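Long-range contact in ribonuclease H (Uncultured organism, PDB 4IBN), which probably cleaves the RNA strand of RNA-DNA hybrids endonucleolytically, with magnesium as cofactor, leaving 5'-phosphomonoester ends: residues V133-R144 with A204-V214. Numbering follows the deposited sequence.
Sequences VQAVNGHAVEWR and AFRPSPALPVV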
loop_
_atom_site.group_PDB
_atom_site.type_symbol
_atom_site.label_atom_id
_atom_site.label_comp_id
_atom_site.label_asym_id
_atom_site.label_seq_id
_atom_site.Cartn_x
_atom_site.Cartn_y
_atom_site.Cartn_z
ATOM N N VAL A 133 5.817 -7.143 -6.950
ATOM C CA VAL A 133 6.373 -6.564 -8.154
ATOM C C VAL A 133 5.452 -6.842 -9.330
ATOM O O VAL A 133 5.214 -6.028 -10.135
ATOM C CB VAL A 133 7.764 -7.086 -8.459
ATOM C CG1 VAL A 133 8.166 -6.769 -9.857
ATOM C CG2 VAL A 133 8.761 -6.572 -7.476
ATOM N N GLN A 134 4.947 -8.033 -9.387
ATOM C CA GLN A 134 4.002 -8.363 -10.421
ATOM C C GLN A 134 2.705 -7.583 -10.349
ATOM O O GLN A 134 2.143 -7.269 -11.319
ATOM C CB GLN A 134 3.716 -9.848 -10.361
ATOM C CG GLN A 134 2.902 -10.402 -11.462
ATOM C CD GLN A 134 3.094 -11.900 -11.554
ATOM O OE1 GLN A 134 2.707 -12.628 -10.662
ATOM N NE2 GLN A 134 3.750 -12.343 -12.579
ATOM N N ALA A 135 2.225 -7.361 -9.143
ATOM C CA ALA A 135 1.006 -6.626 -8.923
ATOM C C ALA A 135 1.118 -5.190 -9.436
ATOM O O ALA A 135 0.232 -4.679 -10.048
ATOM C CB ALA A 135 0.656 -6.632 -7.439
ATOM N N VAL A 136 2.236 -4.577 -9.159
ATOM C CA VAL A 136 2.542 -3.266 -9.643
ATOM C C VAL A 136 2.595 -3.280 -11.159
ATOM O O VAL A 136 2.197 -2.386 -11.781
ATOM C CB VAL A 136 3.861 -2.796 -9.087
ATOM C CG1 VAL A 136 4.353 -1.625 -9.799
ATOM C CG2 VAL A 136 3.728 -2.508 -7.654
ATOM N N ASN A 137 3.112 -4.339 -11.731
ATOM C CA ASN A 137 3.006 -4.528 -13.153
ATOM C C ASN A 137 3.490 -3.369 -14.020
ATOM O O ASN A 137 4.558 -2.940 -13.921
ATOM C CB ASN A 137 1.602 -4.920 -13.531
ATOM C CG ASN A 137 0.801 -3.794 -13.863
ATOM O OD1 ASN A 137 0.394 -3.602 -15.010
ATOM N ND2 ASN A 137 0.771 -2.864 -12.933
ATOM N N GLY A 138 2.525 -2.970 -14.828
ATOM C CA GLY A 138 2.604 -1.877 -15.756
ATOM C C GLY A 138 2.077 -0.551 -15.243
ATOM O O GLY A 138 2.009 0.354 -15.962
ATOM N N HIS A 139 1.645 -0.504 -13.995
ATOM C CA HIS A 139 1.195 0.719 -13.421
ATOM C C HIS A 139 2.398 1.580 -13.171
ATOM O O HIS A 139 3.427 1.084 -12.892
ATOM C CB HIS A 139 0.468 0.476 -12.110
ATOM C CG HIS A 139 -0.672 -0.469 -12.230
ATOM N ND1 HIS A 139 -1.822 -0.163 -12.905
ATOM C CD2 HIS A 139 -0.842 -1.719 -11.767
ATOM C CE1 HIS A 139 -2.640 -1.190 -12.863
ATOM N NE2 HIS A 139 -2.071 -2.145 -12.175
ATOM N N ALA A 140 2.238 2.884 -13.247
ATOM C CA ALA A 140 3.324 3.778 -12.962
ATOM C C ALA A 140 3.143 4.342 -11.563
ATOM O O ALA A 140 2.111 4.840 -11.264
ATOM C CB ALA A 140 3.355 4.859 -13.955
ATOM N N VAL A 141 4.174 4.206 -10.736
ATOM C CA VAL A 141 4.075 4.473 -9.325
ATOM C C VAL A 141 5.136 5.419 -8.814
ATOM O O VAL A 141 6.256 5.293 -9.145
ATOM C CB VAL A 141 4.114 3.189 -8.513
ATOM C CG1 VAL A 141 3.739 3.463 -7.060
ATOM C CG2 VAL A 141 3.186 2.163 -9.082
ATOM N N GLU A 142 4.700 6.390 -8.029
ATOM C CA GLU A 142 5.602 7.226 -7.295
ATOM C C GLU A 142 5.489 6.763 -5.875
ATOM O O GLU A 142 4.457 6.813 -5.328
ATOM C CB GLU A 142 5.225 8.704 -7.394
ATOM C CG GLU A 142 6.024 9.575 -6.468
ATOM C CD GLU A 142 5.767 11.054 -6.574
ATOM O OE1 GLU A 142 5.056 11.491 -7.446
ATOM O OE2 GLU A 142 6.327 11.765 -5.760
ATOM N N TRP A 143 6.587 6.301 -5.327
ATOM C CA TRP A 143 6.601 5.756 -3.991
ATOM C C TRP A 143 6.984 6.835 -2.982
ATOM O O TRP A 143 7.978 7.458 -3.170
ATOM C CB TRP A 143 7.599 4.569 -3.922
ATOM C CG TRP A 143 7.316 3.460 -4.900
ATOM C CD1 TRP A 143 7.906 3.250 -6.072
ATOM C CD2 TRP A 143 6.369 2.417 -4.747
ATOM N NE1 TRP A 143 7.381 2.165 -6.696
ATOM C CE2 TRP A 143 6.428 1.632 -5.883
ATOM C CE3 TRP A 143 5.482 2.075 -3.759
ATOM C CZ2 TRP A 143 5.613 0.549 -6.059
ATOM C CZ3 TRP A 143 4.704 1.001 -3.923
ATOM C CH2 TRP A 143 4.752 0.251 -5.056
ATOM N N ARG A 144 6.185 7.053 -1.945
ATOM C CA ARG A 144 6.438 8.098 -0.972
ATOM C C ARG A 144 6.371 7.556 0.440
ATOM O O ARG A 144 5.532 6.786 0.696
ATOM C CB ARG A 144 5.370 9.186 -1.067
ATOM C CG ARG A 144 5.378 9.980 -2.347
ATOM C CD ARG A 144 4.564 11.216 -2.233
ATOM N NE ARG A 144 4.440 11.960 -3.466
ATOM C CZ ARG A 144 3.522 12.876 -3.679
ATOM N NH1 ARG A 144 2.661 13.167 -2.754
ATOM N NH2 ARG A 144 3.455 13.483 -4.826
ATOM N N ALA A 204 2.765 16.991 -9.749
ATOM C CA ALA A 204 3.416 16.482 -8.593
ATOM C C ALA A 204 3.881 15.082 -8.978
ATOM O O ALA A 204 4.521 14.454 -8.166
ATOM C CB ALA A 204 2.454 16.395 -7.460
ATOM N N PHE A 205 3.521 14.580 -10.171
ATOM C CA PHE A 205 3.655 13.150 -10.406
ATOM C C PHE A 205 4.999 12.793 -10.955
ATOM O O PHE A 205 5.324 13.151 -12.038
ATOM C CB PHE A 205 2.552 12.549 -11.276
ATOM C CG PHE A 205 2.579 11.032 -11.347
ATOM C CD1 PHE A 205 2.443 10.285 -10.246
ATOM C CD2 PHE A 205 2.758 10.381 -12.529
ATOM C CE1 PHE A 205 2.490 8.933 -10.339
ATOM C CE2 PHE A 205 2.777 9.051 -12.606
ATOM C CZ PHE A 205 2.657 8.330 -11.503
ATOM N N ARG A 206 5.764 12.075 -10.153
ATOM C CA ARG A 206 7.103 11.691 -10.505
ATOM C C ARG A 206 7.307 10.189 -10.313
ATOM O O ARG A 206 7.778 9.787 -9.314
ATOM C CB ARG A 206 8.091 12.460 -9.627
ATOM C CG ARG A 206 8.249 13.941 -10.009
ATOM C CD ARG A 206 8.285 14.100 -11.517
ATOM N NE ARG A 206 8.567 15.460 -11.974
ATOM C CZ ARG A 206 7.677 16.258 -12.564
ATOM N NH1 ARG A 206 6.441 15.845 -12.767
ATOM N NH2 ARG A 206 8.021 17.486 -12.945
ATOM N N PRO A 207 6.922 9.383 -11.262
ATOM C CA PRO A 207 7.002 7.948 -11.061
ATOM C C PRO A 207 8.403 7.407 -11.058
ATOM O O PRO A 207 9.252 7.909 -11.740
ATOM C CB PRO A 207 6.274 7.377 -12.251
ATOM C CG PRO A 207 6.447 8.342 -13.253
ATOM C CD PRO A 207 6.387 9.668 -12.589
ATOM N N SER A 208 8.576 6.338 -10.313
ATOM C CA SER A 208 9.803 5.576 -10.285
ATOM C C SER A 208 9.933 4.792 -11.534
ATOM O O SER A 208 9.012 4.602 -12.224
ATOM C CB SER A 208 9.787 4.592 -9.147
ATOM O OG SER A 208 10.108 5.205 -7.969
ATOM N N PRO A 209 11.118 4.282 -11.785
ATOM C CA PRO A 209 11.293 3.428 -12.928
ATOM C C PRO A 209 10.578 2.129 -12.748
ATOM O O PRO A 209 10.323 1.710 -11.695
ATOM C CB PRO A 209 12.801 3.166 -12.945
ATOM C CG PRO A 209 13.284 3.588 -11.711
ATOM C CD PRO A 209 12.406 4.627 -11.197
ATOM N N ALA A 210 10.313 1.534 -13.860
ATOM C CA ALA A 210 9.660 0.273 -13.938
ATOM C C ALA A 210 10.464 -0.824 -13.227
ATOM O O ALA A 210 11.647 -0.733 -13.086
ATOM C CB ALA A 210 9.494 -0.061 -15.316
ATOM N N LEU A 211 9.756 -1.760 -12.649
ATOM C CA LEU A 211 10.366 -2.793 -11.872
ATOM C C LEU A 211 10.879 -3.891 -12.777
ATOM O O LEU A 211 10.388 -4.072 -13.860
ATOM C CB LEU A 211 9.393 -3.340 -10.839
ATOM C CG LEU A 211 8.773 -2.333 -9.892
ATOM C CD1 LEU A 211 7.684 -2.875 -9.087
ATOM C CD2 LEU A 211 9.778 -1.714 -9.034
ATOM N N PRO A 212 11.861 -4.626 -12.296
ATOM C CA PRO A 212 12.360 -5.787 -13.015
ATOM C C PRO A 212 11.243 -6.821 -13.220
ATOM O O PRO A 212 10.503 -7.045 -12.330
ATOM C CB PRO A 212 13.414 -6.322 -12.062
ATOM C CG PRO A 212 12.933 -5.956 -10.709
ATOM C CD PRO A 212 12.256 -4.635 -10.886
ATOM N N VAL A 213 11.117 -7.412 -14.408
ATOM C CA VAL A 213 10.078 -8.424 -14.654
ATOM C C VAL A 213 10.692 -9.659 -14.078
ATOM O O VAL A 213 11.719 -10.054 -14.503
ATOM C CB VAL A 213 9.812 -8.645 -16.158
ATOM C CG1 VAL A 213 8.848 -9.804 -16.394
ATOM C CG2 VAL A 213 9.336 -7.399 -16.785
ATOM N N VAL A 214 10.045 -10.246 -13.094
ATOM C CA VAL A 214 10.604 -11.309 -12.307
ATOM C C VAL A 214 10.908 -12.558 -13.134
ATOM O O VAL A 214 10.161 -12.935 -14.024
ATOM C CB VAL A 214 9.631 -11.735 -11.191
ATOM C CG1 VAL A 214 9.083 -10.533 -10.445
ATOM C CG2 VAL A 214 8.486 -12.442 -11.817
HETATM O O HOH W 1 6.850 -1.423 -12.873
HETATM O O HOH W 2 6.666 3.156 -11.896
HETATM O O HOH W 3 6.665 14.292 -6.339
HETATM O O HOH W 4 7.919 1.434 -9.488
HETATM O O HOH W 5 8.964 7.255 -6.773
#
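E142 and P207 bring their CA atoms within 4.1 Å of each other where the irregular chain 204-214 passes strand 140-145; farther along, L211 and V214 pass the C-terminal end of helix 126-136, where the CA atoms of V133 and L211 are 6.6 Å apart. S208 N donates to V141 O (2.8 Å, N-H...O angle 163°), a carbonyl that P207 CA also approaches in a CA-H...O contact. Water 2 links V141 N with S208 O, water 5 joins W143 N and S208 OG, and water 1 bridges N137 O and L211 N.

The carboxylate of E142 is gripped from both segments. E142 CG lies anti to the backbone N (chi1 171°) and the chain stays extended, carrying E142 OE1 to R206 N at 2.9 Å; the N-H arrives from above the carboxylate plane. E142 OE2 forms a salt bridge with R144 NE (3.0 Å), which lies well out of the carboxylate plane, and accepts from water 3, which also donates to A204 O. With the carboxylate gone, as for an alanine here, R206 N and R144 NE would probably be left without these acceptors and the 204-206 backbone less firmly held.

The F205 ring sets its CZ edge against A140 O at 3.5 Å, with P207 CD, from its own segment, over one face toward the rim. S208 OG lies at the edge of the W143 indole, near CD1, while water 4 connects W143 NE1 to P209 O. Beside the helix, the side chains of L211 and V136 cross at about a right angle, L211 CD1 meeting V136 CG1 at 3.6 Å, and V133 CG1 fits between L211 CB and V214 CG1.

The C-terminal tail thus borders the outermost parallel strand of the RNase H fold's mixed sheet, packing against helix 126-136 and strand 140-145, which a type II' beta turn (V136 to H139) joins.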